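Long-range contacts in HRDC domain-containing protein (Bifidobacterium adolescentis ATCC 15703, PDB 3CYM), which is uncharacterised but probably acts as a 3'-5' exonuclease of the ribonuclease D type that binds nucleic acid: residues L59-K63 / A169-E174; E6-L10 / G144-A148; L105-E110 / G207-R211; L118-A124 / E199-L204; V138-L143 / E178-M183. Where two conformers were deposited one is given. Numbering follows the deposited sequence.

Contact 1: residues L59-K63 / A169-E174; sequences LVQFK and AALDVE. With NA (sodium ion), chain B.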
# COMPACT_ATOMS: atom_id res chain seq x y z
N LEU A 59 -8.59 -1.93 12.55
CA LEU A 59 -10.03 -1.76 12.34
C LEU A 59 -10.40 -2.27 10.95
O LEU A 59 -9.59 -2.22 10.02
CB LEU A 59 -10.47 -0.30 12.51
CG LEU A 59 -11.99 -0.01 12.54
CD1 LEU A 59 -12.72 -0.70 13.68
CD2 LEU A 59 -12.22 1.47 12.61
N VAL A 60 -11.62 -2.76 10.83
CA VAL A 60 -12.14 -3.31 9.59
C VAL A 60 -13.59 -2.80 9.46
O VAL A 60 -14.36 -2.88 10.41
CB VAL A 60 -11.98 -4.85 9.61
CG1 VAL A 60 -13.12 -5.53 9.02
CG2 VAL A 60 -10.67 -5.27 8.93
N GLN A 61 -13.92 -2.23 8.31
CA GLN A 61 -15.19 -1.52 8.13
C GLN A 61 -16.00 -2.13 7.00
O GLN A 61 -15.48 -2.33 5.91
CB GLN A 61 -14.99 -0.03 7.83
CG GLN A 61 -14.13 0.74 8.81
CD GLN A 61 -12.80 1.16 8.21
OE1 GLN A 61 -11.78 0.53 8.45
NE2 GLN A 61 -12.82 2.23 7.42
N PHE A 62 -17.27 -2.41 7.28
CA PHE A 62 -18.18 -2.98 6.29
C PHE A 62 -19.52 -2.27 6.24
O PHE A 62 -19.96 -1.69 7.23
CB PHE A 62 -18.40 -4.47 6.55
CG PHE A 62 -17.16 -5.28 6.39
CD1 PHE A 62 -16.52 -5.36 5.15
CD2 PHE A 62 -16.61 -5.93 7.48
CE1 PHE A 62 -15.35 -6.09 5.00
CE2 PHE A 62 -15.44 -6.68 7.32
CZ PHE A 62 -14.81 -6.75 6.08
N LYS A 63 -20.15 -2.32 5.08
CA LYS A 63 -21.53 -1.89 4.93
C LYS A 63 -22.23 -2.77 3.92
O LYS A 63 -21.68 -3.06 2.84
CB LYS A 63 -21.64 -0.41 4.51
CG LYS A 63 -23.06 0.11 4.62
CD LYS A 63 -23.25 1.49 4.03
CE LYS A 63 -24.63 1.99 4.39
NZ LYS A 63 -24.93 3.33 3.82
N ALA A 169 -14.15 6.32 10.01
CA ALA A 169 -14.07 4.95 9.53
C ALA A 169 -15.38 4.48 8.91
O ALA A 169 -15.39 3.76 7.91
CB ALA A 169 -13.64 4.03 10.65
N ALA A 170 -16.50 4.92 9.50
CA ALA A 170 -17.82 4.67 8.95
C ALA A 170 -18.04 5.40 7.63
O ALA A 170 -18.51 4.80 6.66
CB ALA A 170 -18.87 5.07 9.94
N LEU A 171 -17.68 6.68 7.59
CA LEU A 171 -17.84 7.48 6.37
C LEU A 171 -17.05 6.95 5.17
O LEU A 171 -17.46 7.16 4.03
CB LEU A 171 -17.54 8.97 6.62
CG LEU A 171 -18.69 9.75 7.27
CD1 LEU A 171 -18.17 11.09 7.79
CD2 LEU A 171 -19.87 9.96 6.32
N ASP A 172 -15.96 6.23 5.43
CA ASP A 172 -15.17 5.61 4.36
C ASP A 172 -15.80 4.41 3.63
O ASP A 172 -15.39 4.10 2.50
CB ASP A 172 -13.78 5.24 4.88
CG ASP A 172 -12.76 6.32 4.63
OD1 ASP A 172 -13.12 7.43 4.17
OD2 ASP A 172 -11.56 6.05 4.88
N VAL A 173 -16.78 3.75 4.25
CA VAL A 173 -17.59 2.71 3.58
C VAL A 173 -19.02 3.15 3.26
O VAL A 173 -19.72 2.46 2.53
CB VAL A 173 -17.65 1.38 4.37
CG1 VAL A 173 -16.29 0.77 4.48
CG2 VAL A 173 -18.28 1.58 5.74
N GLU A 174 -19.43 4.30 3.80
CA GLU A 174 -20.79 4.85 3.70
C GLU A 174 -21.34 5.05 2.27
O GLU A 174 -22.54 4.89 2.04
CB GLU A 174 -20.87 6.15 4.52
CG GLU A 174 -22.11 7.08 4.35
CD GLU A 174 -23.41 6.51 4.93
OE1 GLU A 174 -23.40 5.39 5.49
OE2 GLU A 174 -24.46 7.19 4.82
NA NA B . -9.70 4.44 4.98
O HOH W 1 -24.48 2.77 1.03
O HOH W 2 -8.02 5.99 5.94
O HOH W 3 -9.20 3.96 2.72
O HOH W 4 -7.89 2.93 5.06

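Contact 2: residues E6-L10 / G144-A148; sequences EPKLL and GLTLA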
# COMPACT_ATOMS: atom_id res chain seq x y z
N GLU A 6 -22.38 21.89 -7.08
CA GLU A 6 -22.63 22.31 -5.66
C GLU A 6 -22.54 21.13 -4.68
O GLU A 6 -23.57 20.62 -4.24
CB GLU A 6 -24.02 22.95 -5.55
CG GLU A 6 -24.30 24.05 -6.56
CD GLU A 6 -23.90 25.41 -6.05
OE1 GLU A 6 -23.25 26.16 -6.82
OE2 GLU A 6 -24.22 25.73 -4.89
N PRO A 7 -21.31 20.68 -4.34
CA PRO A 7 -21.13 19.56 -3.41
C PRO A 7 -21.60 19.86 -1.99
O PRO A 7 -21.52 21.00 -1.54
CB PRO A 7 -19.62 19.33 -3.43
CG PRO A 7 -19.04 20.63 -3.84
CD PRO A 7 -20.01 21.17 -4.84
N LYS A 8 -22.09 18.84 -1.30
CA LYS A 8 -22.58 18.99 0.06
C LYS A 8 -21.71 18.16 1.00
O LYS A 8 -21.43 17.00 0.71
CB LYS A 8 -24.05 18.54 0.15
CG LYS A 8 -25.00 19.29 -0.79
CD LYS A 8 -26.08 18.37 -1.41
CE LYS A 8 -25.55 17.62 -2.64
NZ LYS A 8 -26.54 16.67 -3.24
N LEU A 9 -21.27 18.76 2.10
CA LEU A 9 -20.50 18.03 3.10
C LEU A 9 -21.35 17.00 3.84
O LEU A 9 -22.38 17.34 4.43
CB LEU A 9 -19.84 18.97 4.12
CG LEU A 9 -19.04 18.27 5.24
CD1 LEU A 9 -17.67 17.78 4.75
CD2 LEU A 9 -18.88 19.15 6.47
N LEU A 10 -20.91 15.74 3.78
CA LEU A 10 -21.52 14.68 4.56
C LEU A 10 -20.67 14.52 5.82
O LEU A 10 -19.57 13.98 5.77
CB LEU A 10 -21.56 13.39 3.74
CG LEU A 10 -22.35 12.19 4.29
CD1 LEU A 10 -23.82 12.50 4.41
CD2 LEU A 10 -22.16 10.97 3.40
N GLY A 144 -21.60 14.14 -5.68
CA GLY A 144 -21.71 15.53 -5.21
C GLY A 144 -21.67 15.62 -3.70
O GLY A 144 -22.32 16.49 -3.11
N LEU A 145 -20.94 14.71 -3.07
CA LEU A 145 -20.82 14.68 -1.62
C LEU A 145 -19.37 14.73 -1.16
O LEU A 145 -18.52 13.99 -1.67
CB LEU A 145 -21.52 13.45 -1.03
CG LEU A 145 -23.03 13.32 -1.18
CD1 LEU A 145 -23.47 11.97 -0.66
CD2 LEU A 145 -23.78 14.43 -0.45
N THR A 146 -19.10 15.60 -0.19
CA THR A 146 -17.76 15.86 0.32
C THR A 146 -17.53 15.09 1.63
O THR A 146 -18.35 15.14 2.54
CB THR A 146 -17.55 17.40 0.57
OG1 THR A 146 -17.72 18.11 -0.67
CG2 THR A 146 -16.16 17.70 1.14
N LEU A 147 -16.42 14.36 1.69
CA LEU A 147 -15.96 13.74 2.92
C LEU A 147 -14.73 14.52 3.41
O LEU A 147 -13.76 14.66 2.66
CB LEU A 147 -15.60 12.27 2.70
CG LEU A 147 -16.63 11.33 2.05
CD1 LEU A 147 -15.99 9.99 1.68
CD2 LEU A 147 -17.86 11.10 2.94
N ALA A 148 -14.79 15.05 4.63
CA ALA A 148 -13.64 15.73 5.23
C ALA A 148 -12.73 14.69 5.87
O ALA A 148 -12.97 14.27 7.00
CB ALA A 148 -14.10 16.75 6.26
O HOH W 5 -16.79 13.93 6.30

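Contact 3: residues L105-E110 / G207-R211; sequences LPGFDE and GLGPR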
# COMPACT_ATOMS: atom_id res chain seq x y z
N LEU A 105 -6.55 -5.78 0.58
CA LEU A 105 -6.67 -7.21 0.30
C LEU A 105 -5.66 -8.11 1.02
O LEU A 105 -6.03 -9.21 1.43
CB LEU A 105 -6.73 -7.50 -1.21
CG LEU A 105 -8.01 -7.14 -1.99
CD1 LEU A 105 -7.73 -7.18 -3.48
CD2 LEU A 105 -9.19 -8.03 -1.65
N PRO A 106 -4.38 -7.68 1.17
CA PRO A 106 -3.47 -8.55 1.92
C PRO A 106 -3.88 -8.78 3.38
O PRO A 106 -3.78 -9.90 3.88
CB PRO A 106 -2.13 -7.82 1.85
CG PRO A 106 -2.23 -6.96 0.65
CD PRO A 106 -3.65 -6.50 0.65
N GLY A 107 -4.36 -7.71 4.03
CA GLY A 107 -4.82 -7.77 5.41
C GLY A 107 -6.08 -8.58 5.60
O GLY A 107 -6.20 -9.31 6.57
N PHE A 108 -7.03 -8.43 4.66
CA PHE A 108 -8.25 -9.24 4.64
C PHE A 108 -7.94 -10.72 4.46
O PHE A 108 -8.50 -11.56 5.16
CB PHE A 108 -9.20 -8.80 3.51
CG PHE A 108 -9.85 -7.46 3.73
CD1 PHE A 108 -10.28 -6.71 2.65
CD2 PHE A 108 -10.03 -6.93 5.01
CE1 PHE A 108 -10.88 -5.48 2.83
CE2 PHE A 108 -10.64 -5.70 5.20
CZ PHE A 108 -11.06 -4.98 4.10
N ASP A 109 -7.05 -11.03 3.52
CA ASP A 109 -6.54 -12.39 3.31
C ASP A 109 -5.90 -12.96 4.58
O ASP A 109 -6.15 -14.11 4.95
CB ASP A 109 -5.52 -12.41 2.17
CG ASP A 109 -4.90 -13.77 1.96
OD1 ASP A 109 -3.69 -13.92 2.26
OD2 ASP A 109 -5.62 -14.68 1.52
N GLU A 110 -5.12 -12.13 5.27
CA GLU A 110 -4.47 -12.55 6.51
C GLU A 110 -5.40 -12.81 7.68
O GLU A 110 -5.07 -13.59 8.57
CB GLU A 110 -3.34 -11.59 6.89
CG GLU A 110 -2.08 -11.84 6.07
CD GLU A 110 -0.80 -11.63 6.87
OE1 GLU A 110 0.21 -12.29 6.54
OE2 GLU A 110 -0.81 -10.81 7.82
N GLY A 207 -3.64 -9.00 -5.08
CA GLY A 207 -3.80 -8.46 -3.74
C GLY A 207 -4.12 -9.48 -2.67
O GLY A 207 -3.61 -9.37 -1.55
N LEU A 208 -4.97 -10.46 -2.99
CA LEU A 208 -5.36 -11.48 -2.00
C LEU A 208 -4.24 -12.49 -1.77
O LEU A 208 -4.15 -13.53 -2.42
CB LEU A 208 -6.68 -12.15 -2.41
CG LEU A 208 -7.61 -12.65 -1.31
CD1 LEU A 208 -8.04 -11.51 -0.41
CD2 LEU A 208 -8.83 -13.33 -1.93
N GLY A 209 -3.38 -12.14 -0.82
CA GLY A 209 -2.14 -12.86 -0.54
C GLY A 209 -1.19 -11.89 0.14
O GLY A 209 -1.53 -10.71 0.26
N PRO A 210 -0.01 -12.36 0.58
CA PRO A 210 0.96 -11.52 1.30
C PRO A 210 1.50 -10.38 0.43
O PRO A 210 1.74 -10.59 -0.77
CB PRO A 210 2.08 -12.51 1.65
CG PRO A 210 1.47 -13.87 1.52
CD PRO A 210 0.48 -13.74 0.41
N ARG A 211 1.69 -9.21 1.03
CA ARG A 211 2.08 -8.00 0.28
C ARG A 211 3.52 -8.03 -0.24
O ARG A 211 4.36 -8.78 0.25
CB ARG A 211 1.83 -6.71 1.08
CG ARG A 211 2.23 -6.73 2.54
CD ARG A 211 1.01 -6.62 3.43
NE ARG A 211 1.06 -7.53 4.57
CZ ARG A 211 0.10 -7.65 5.49
NH1 ARG A 211 0.24 -8.51 6.48
NH2 ARG A 211 -1.00 -6.90 5.42

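Contact 4: residues L118-A124 / E199-L204; sequences LFDTEIA and EFDYAL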
# COMPACT_ATOMS: atom_id res chain seq x y z
N LEU A 118 -14.80 -8.38 -7.00
CA LEU A 118 -14.28 -7.07 -6.64
C LEU A 118 -14.77 -5.98 -7.58
O LEU A 118 -14.86 -6.19 -8.78
CB LEU A 118 -12.75 -7.09 -6.66
CG LEU A 118 -11.96 -5.86 -6.21
CD1 LEU A 118 -12.11 -5.65 -4.71
CD2 LEU A 118 -10.51 -6.07 -6.59
N PHE A 119 -15.11 -4.83 -7.01
CA PHE A 119 -15.18 -3.60 -7.76
C PHE A 119 -14.24 -2.62 -7.08
O PHE A 119 -14.47 -2.23 -5.93
CB PHE A 119 -16.60 -3.03 -7.81
CG PHE A 119 -16.74 -1.86 -8.75
CD1 PHE A 119 -17.18 -2.06 -10.04
CD2 PHE A 119 -16.44 -0.56 -8.33
CE1 PHE A 119 -17.29 -0.98 -10.93
CE2 PHE A 119 -16.56 0.51 -9.21
CZ PHE A 119 -16.99 0.30 -10.50
N ASP A 120 -13.18 -2.24 -7.78
CA ASP A 120 -12.24 -1.27 -7.24
C ASP A 120 -12.60 0.14 -7.74
O ASP A 120 -12.46 0.44 -8.93
CB ASP A 120 -10.80 -1.66 -7.61
CG ASP A 120 -9.74 -0.93 -6.78
OD1 ASP A 120 -9.92 0.24 -6.39
OD2 ASP A 120 -8.67 -1.54 -6.57
N THR A 121 -13.05 1.00 -6.82
CA THR A 121 -13.48 2.35 -7.20
C THR A 121 -12.30 3.25 -7.59
O THR A 121 -12.50 4.24 -8.28
CB THR A 121 -14.34 3.06 -6.11
OG1 THR A 121 -13.65 3.04 -4.86
CG2 THR A 121 -15.70 2.41 -5.96
N GLU A 122 -11.09 2.91 -7.14
CA GLU A 122 -9.93 3.68 -7.56
C GLU A 122 -9.57 3.27 -8.98
O GLU A 122 -9.38 4.14 -9.82
CB GLU A 122 -8.73 3.52 -6.62
CG GLU A 122 -7.49 4.28 -7.12
CD GLU A 122 -6.51 4.67 -6.04
OE1 GLU A 122 -5.36 4.18 -6.10
OE2 GLU A 122 -6.87 5.46 -5.14
N ILE A 123 -9.49 1.97 -9.23
CA ILE A 123 -9.17 1.47 -10.57
C ILE A 123 -10.15 1.98 -11.64
O ILE A 123 -9.73 2.47 -12.69
CB ILE A 123 -9.05 -0.08 -10.57
CG1 ILE A 123 -7.78 -0.50 -9.81
CG2 ILE A 123 -9.05 -0.63 -11.99
CD1 ILE A 123 -7.55 -2.00 -9.74
N ALA A 124 -11.44 1.89 -11.33
CA ALA A 124 -12.51 2.42 -12.18
C ALA A 124 -12.38 3.93 -12.44
O ALA A 124 -12.54 4.37 -13.58
CB ALA A 124 -13.87 2.10 -11.60
N GLU A 199 -9.34 -5.63 -14.84
CA GLU A 199 -8.47 -4.98 -13.88
C GLU A 199 -8.84 -5.38 -12.46
O GLU A 199 -7.98 -5.42 -11.59
CB GLU A 199 -8.50 -3.46 -14.04
CG GLU A 199 -7.84 -2.93 -15.30
CD GLU A 199 -6.39 -3.33 -15.42
OE1 GLU A 199 -6.08 -4.12 -16.34
OE2 GLU A 199 -5.57 -2.88 -14.59
N PHE A 200 -10.13 -5.68 -12.24
CA PHE A 200 -10.60 -6.15 -10.93
C PHE A 200 -10.14 -7.59 -10.68
O PHE A 200 -9.60 -7.91 -9.60
CB PHE A 200 -12.13 -6.09 -10.84
CG PHE A 200 -12.71 -4.73 -11.08
CD1 PHE A 200 -11.99 -3.57 -10.82
CD2 PHE A 200 -14.01 -4.61 -11.56
CE1 PHE A 200 -12.55 -2.32 -11.05
CE2 PHE A 200 -14.58 -3.38 -11.79
CZ PHE A 200 -13.86 -2.23 -11.53
N ASP A 201 -10.38 -8.46 -11.67
CA ASP A 201 -9.90 -9.83 -11.66
C ASP A 201 -8.42 -9.95 -11.28
O ASP A 201 -8.06 -10.75 -10.42
CB ASP A 201 -10.10 -10.46 -13.04
CG ASP A 201 -11.55 -10.77 -13.36
OD1 ASP A 201 -12.40 -10.73 -12.45
OD2 ASP A 201 -11.83 -11.08 -14.53
N TYR A 202 -7.59 -9.12 -11.92
CA TYR A 202 -6.15 -9.10 -11.70
C TYR A 202 -5.75 -8.56 -10.32
O TYR A 202 -4.83 -9.09 -9.69
CB TYR A 202 -5.50 -8.26 -12.81
CG TYR A 202 -4.02 -7.98 -12.62
CD1 TYR A 202 -3.06 -8.95 -12.89
CD2 TYR A 202 -3.59 -6.71 -12.21
CE1 TYR A 202 -1.70 -8.67 -12.73
CE2 TYR A 202 -2.24 -6.43 -12.05
CZ TYR A 202 -1.30 -7.41 -12.31
OH TYR A 202 0.03 -7.13 -12.15
N ALA A 203 -6.42 -7.50 -9.88
CA ALA A 203 -6.18 -6.89 -8.56
C ALA A 203 -6.50 -7.86 -7.42
O ALA A 203 -5.79 -7.90 -6.41
CB ALA A 203 -6.98 -5.63 -8.40
N LEU A 204 -7.57 -8.64 -7.60
CA LEU A 204 -7.99 -9.63 -6.61
C LEU A 204 -7.00 -10.78 -6.55
O LEU A 204 -6.70 -11.29 -5.46
CB LEU A 204 -9.39 -10.14 -6.96
CG LEU A 204 -10.11 -11.06 -5.97
CD1 LEU A 204 -10.34 -10.37 -4.62
CD2 LEU A 204 -11.44 -11.51 -6.56

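Contact 5: residues V138-L143 / E178-M183; sequences VTEHFL and ELETKM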
# COMPACT_ATOMS: atom_id res chain seq x y z
N VAL A 138 -13.27 11.37 -5.77
CA VAL A 138 -14.13 10.45 -6.51
C VAL A 138 -15.60 10.53 -6.08
O VAL A 138 -16.50 10.56 -6.94
CB VAL A 138 -13.59 8.97 -6.45
CG1 VAL A 138 -14.62 7.95 -6.95
CG2 VAL A 138 -12.31 8.85 -7.25
N THR A 139 -15.88 10.56 -4.78
CA THR A 139 -17.28 10.67 -4.33
C THR A 139 -17.88 12.06 -4.58
O THR A 139 -19.08 12.18 -4.77
CB THR A 139 -17.54 10.20 -2.86
OG1 THR A 139 -18.80 10.71 -2.42
CG2 THR A 139 -16.49 10.70 -1.92
N GLU A 140 -17.04 13.09 -4.60
CA GLU A 140 -17.51 14.44 -4.95
C GLU A 140 -17.86 14.54 -6.44
O GLU A 140 -18.86 15.17 -6.81
CB GLU A 140 -16.49 15.51 -4.56
CG GLU A 140 -17.07 16.92 -4.53
CD GLU A 140 -16.08 17.98 -4.06
OE1 GLU A 140 -15.73 18.86 -4.87
OE2 GLU A 140 -15.68 17.94 -2.88
N HIS A 141 -17.04 13.90 -7.27
CA HIS A 141 -17.26 13.88 -8.71
C HIS A 141 -18.57 13.18 -9.08
O HIS A 141 -19.34 13.70 -9.87
CB HIS A 141 -16.07 13.22 -9.42
CG HIS A 141 -16.16 13.26 -10.92
ND1 HIS A 141 -16.71 12.23 -11.66
CD2 HIS A 141 -15.75 14.19 -11.82
CE1 HIS A 141 -16.64 12.53 -12.94
NE2 HIS A 141 -16.06 13.71 -13.07
N PHE A 142 -18.84 12.03 -8.47
CA PHE A 142 -19.95 11.18 -8.88
C PHE A 142 -21.24 11.34 -8.07
O PHE A 142 -22.33 11.09 -8.60
CB PHE A 142 -19.50 9.71 -8.88
CG PHE A 142 -18.51 9.38 -9.95
CD1 PHE A 142 -17.14 9.38 -9.69
CD2 PHE A 142 -18.94 9.04 -11.23
CE1 PHE A 142 -16.22 9.07 -10.68
CE2 PHE A 142 -18.02 8.73 -12.23
CZ PHE A 142 -16.66 8.74 -11.95
N LEU A 143 -21.11 11.75 -6.81
CA LEU A 143 -22.26 11.81 -5.91
C LEU A 143 -22.54 13.24 -5.44
O LEU A 143 -23.61 13.51 -4.88
CB LEU A 143 -22.09 10.85 -4.72
CG LEU A 143 -21.67 9.39 -5.03
CD1 LEU A 143 -21.49 8.57 -3.75
CD2 LEU A 143 -22.65 8.69 -5.99
N GLU A 178 -23.14 3.14 -3.57
CA GLU A 178 -23.66 4.17 -4.47
C GLU A 178 -22.60 4.61 -5.48
O GLU A 178 -22.94 4.96 -6.62
CB GLU A 178 -24.18 5.39 -3.69
CG GLU A 178 -25.43 5.12 -2.88
CD GLU A 178 -25.15 4.79 -1.42
OE1 GLU A 178 -23.98 4.50 -1.07
OE2 GLU A 178 -26.11 4.82 -0.62
N LEU A 179 -21.34 4.60 -5.06
CA LEU A 179 -20.22 4.87 -5.97
C LEU A 179 -20.17 3.86 -7.09
O LEU A 179 -20.17 4.25 -8.26
CB LEU A 179 -18.88 4.87 -5.23
CG LEU A 179 -18.27 6.19 -4.79
CD1 LEU A 179 -16.83 5.93 -4.36
CD2 LEU A 179 -18.35 7.27 -5.88
N GLU A 180 -20.14 2.57 -6.73
CA GLU A 180 -20.11 1.46 -7.68
C GLU A 180 -21.19 1.58 -8.75
O GLU A 180 -20.91 1.41 -9.93
CB GLU A 180 -20.23 0.10 -6.96
CG GLU A 180 -20.58 -1.04 -7.92
CD GLU A 180 -20.75 -2.40 -7.28
OE1 GLU A 180 -20.34 -3.40 -7.91
OE2 GLU A 180 -21.31 -2.50 -6.17
N THR A 181 -22.42 1.88 -8.32
CA THR A 181 -23.60 2.01 -9.19
C THR A 181 -23.39 3.07 -10.28
O THR A 181 -23.51 2.76 -11.47
CB THR A 181 -24.89 2.28 -8.37
OG1 THR A 181 -25.05 1.26 -7.38
CG2 THR A 181 -26.12 2.28 -9.27
N LYS A 182 -23.08 4.30 -9.87
CA LYS A 182 -22.76 5.41 -10.79
C LYS A 182 -21.57 5.12 -11.69
O LYS A 182 -21.60 5.44 -12.88
CB LYS A 182 -22.47 6.71 -10.01
CG LYS A 182 -23.69 7.38 -9.40
CD LYS A 182 -24.49 8.20 -10.42
CE LYS A 182 -25.71 8.88 -9.78
NZ LYS A 182 -26.78 7.90 -9.44
N MET A 183 -20.52 4.53 -11.12
CA MET A 183 -19.28 4.28 -11.86
C MET A 183 -19.39 3.12 -12.86
O MET A 183 -18.72 3.14 -13.89
CB MET A 183 -18.09 4.06 -10.90
CG MET A 183 -17.75 5.27 -10.00
SD MET A 183 -16.30 4.96 -8.97
CE MET A 183 -15.10 5.23 -10.21

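Contact 1: residues L59-K63 / A169-E174
This contact lies in the RNase H-like exonuclease fold, where helix 163-174 packs on strand 57-65 of the central mixed sheet. The short segments approach to 7.6 Å between axes, with their directions 41° apart. Apolar packing comes first. Leu59 CD2 touches Ala169 CB at 3.5 Å. Val173 lies against the strand further along, with its CG1 3.7 Å from Gln61 CB and its CG2 4.1 Å from Lys63 CB. One uncharged hydrogen bond joins the two elements: Gln61 NE2 donates to Ala169 O at 3.0 Å. The same NE2 also bonds Glu46. At the other end of the strand segment is a salt bridge, Lys63 NZ to Glu174 OE1 at 3.1 Å. A water lies near both Lys63 NZ and Glu174 O. Asp172 serves the metal site more than the packing. It binds sodium together with Asp44 and Glu46, an acidic cluster consistent with the catalytic metal site of such exonucleases. Its OD1 forms a salt bridge with Lys149, while Asp172 OD2 reaches the sodium at 2.5 Å.

Contact 2: residues E6-L10 / G144-A148
Thr146, Leu10 and Leu145 have the most surface covered where the N-terminal segment pairs with 144-148 as a small two-stranded parallel sheet. Thr146 bonds the neighbouring strand through both backbone N and O, to the residues flanking Leu9. Its N donates to Lys8 O at 2.9 Å, and its O accepts from Leu10 N, also at 2.9 Å. Its side chain lies on the same face as that of Leu9, and Thr146 OG1 bonds Glu140 of helix 135-143. Leu10 turns its side chain toward the partner segment, where Leu10 CD2 lies 4.4 Å from Leu145 CD1 and 4.3 Å from Leu147 CD2. It also rests on Leu171 and Glu174 of helix 163-174. Leu145 shares the other face with Lys8. Gly144 O, just past the preceding helix, accepts from Lys8 N at 3.0 Å. A water extends the pairing from Leu10 O to Ala148 N. The polar bonds come from backbone atoms, so the pairing depends mainly on the main chain, with apolar packing by Leu10 and Leu9 added.

Contact 3: residues L105-E110 / G207-R211
Leu208 lays its side chain over the flank of helix 101-111. Its CD1 meets Leu105 CD2 at 3.9 Å and Asp109 CB at 3.7 Å, so it spans two residues one helical turn apart. Leu208 is the first residue past helix 193-207 and the centre of an inverse gamma turn. Gly207 allows the close approach, since a CB there would clash with Leu105 CD1. Gly209 has a positive phi of 157° and precedes Pro210; its CA lies 3.4 Å from Asp109 OD1. Pro106 packs against the loop through its ring and backbone. Its CA makes a CH...O contact of 3.3 Å with Gly209 O. Pro106 N lies 3.3 Å from Gly207 O but has no hydrogen to give. The helix is kinked here, since the N atoms of Pro106 and Gly107 lack bonds to the preceding turn. At the far end, the poorly ordered Arg211 passes Pro106, with Arg211 CD 3.7 Å from Pro106 CB, and forms a salt bridge from NH1 to Glu110 OE2 at 2.9 Å. The loop leads from helix 193-207 toward helix 231-250. Leu105 and Phe108 also pack on Leu98 of strand 95-98, so helix 101-111 lies between the loop and the sheet.

Contact 4: residues L118-A124 / E199-L204
Phe200 is the main bump of this buried contact. It projects from helix 193-207 into a hollow where strand 117-120 turns into helix 121-127. Phe119 CA sits over one face of the Phe200 ring, 4.0 Å from the centroid, as a CH-pi contact. Asp120 N lies over the same face, 3.3 Å from Phe200 CE1. Ala124 CB meets the ring edge, 4.3 Å from Phe200 CZ. The Phe119 ring completes the hollow, its centroid 4.8 Å from that of Phe200 with the planes at 53°. Two bumps point back at the helix. Leu118 CD2 lies 4.0 Å from Ala203 CB and 4.2 Å from Leu204 CB. Ile123 CD1 also reaches Ala203 CB at 3.9 Å, and Ile123 CG2 rests 3.5 Å from Glu199 CB. Asp120 is the N-cap of helix 121-127; its OD1 accepts from Glu122 N at 3.0 Å, and its OD2 bonds Ser101. The arrangement is a helix packed at 104° across an outermost strand of the mixed sheet in an RNase H-like exonuclease fold.

Contact 5: residues V138-L143 / E178-M183
Val138 begins the interface on helix 135-143. Its CG1 touches Leu179 CD2 at 3.9 Å and Met183 SD at 4.0 Å. Thr139 follows with its backbone, where Thr139 CA lies 3.9 Å from Leu179 CD2. Its hydroxyl makes a weak hydrogen bond with Leu145 O. Phe142, one turn on from Val138, returns to the interface. Phe142 CB packs on Leu179 CD2 at 4.0 Å, and its ring receives Met183. Met183 CG stands over the ring face, 3.9 Å from the centroid, as a CH-pi contact. The sulfur adds a Met-aromatic contact, with Met183 SD 4.7 Å from the same centroid. Leu143 finishes the surface, its CD1 4.0 Å from Leu179 CD2 and its CD2 3.8 Å from Lys182 CG. Leu179 is therefore a knob in a hole made by Val138, Thr139, Phe142 and Leu143. This is a single knob-into-hole arrangement, and no hydrogen bond crosses between the segments. The short helix axes come within 10.0 Å, their directions 58° apart. Met183 also reaches Ala124 and Ala125 of helix 121-127, while Glu180 touches strand 95-98 and strand 117-120. Helix 176-190 thus lies between helix 135-143 and the central sheet.

How the contacts relate
Contacts 1 and 4 reach the same mixed sheet, at strands 57-65 and 117-120, with centres about 18 Å apart. Contact 5 is nested along the chain inside the loop closed by contact 4, itself nested inside that of contact 3. Met183 joins contacts 4 and 5 by packing on Ala124. Leu105 joins contacts 3 and 4 by packing on Leu204. Contact 2, a separate small sheet, crosses the other four along the chain. It touches contact 5 through Thr146 and Glu140, and contact 1 through Leu10 and Leu171. Helices 163-174, 176-190 and 193-207 follow in sequence and supply contacts 1, 5 and 4. These three pack helices about the mixed sheet; the sodium site lies between strand 40-47 and helix 163-174.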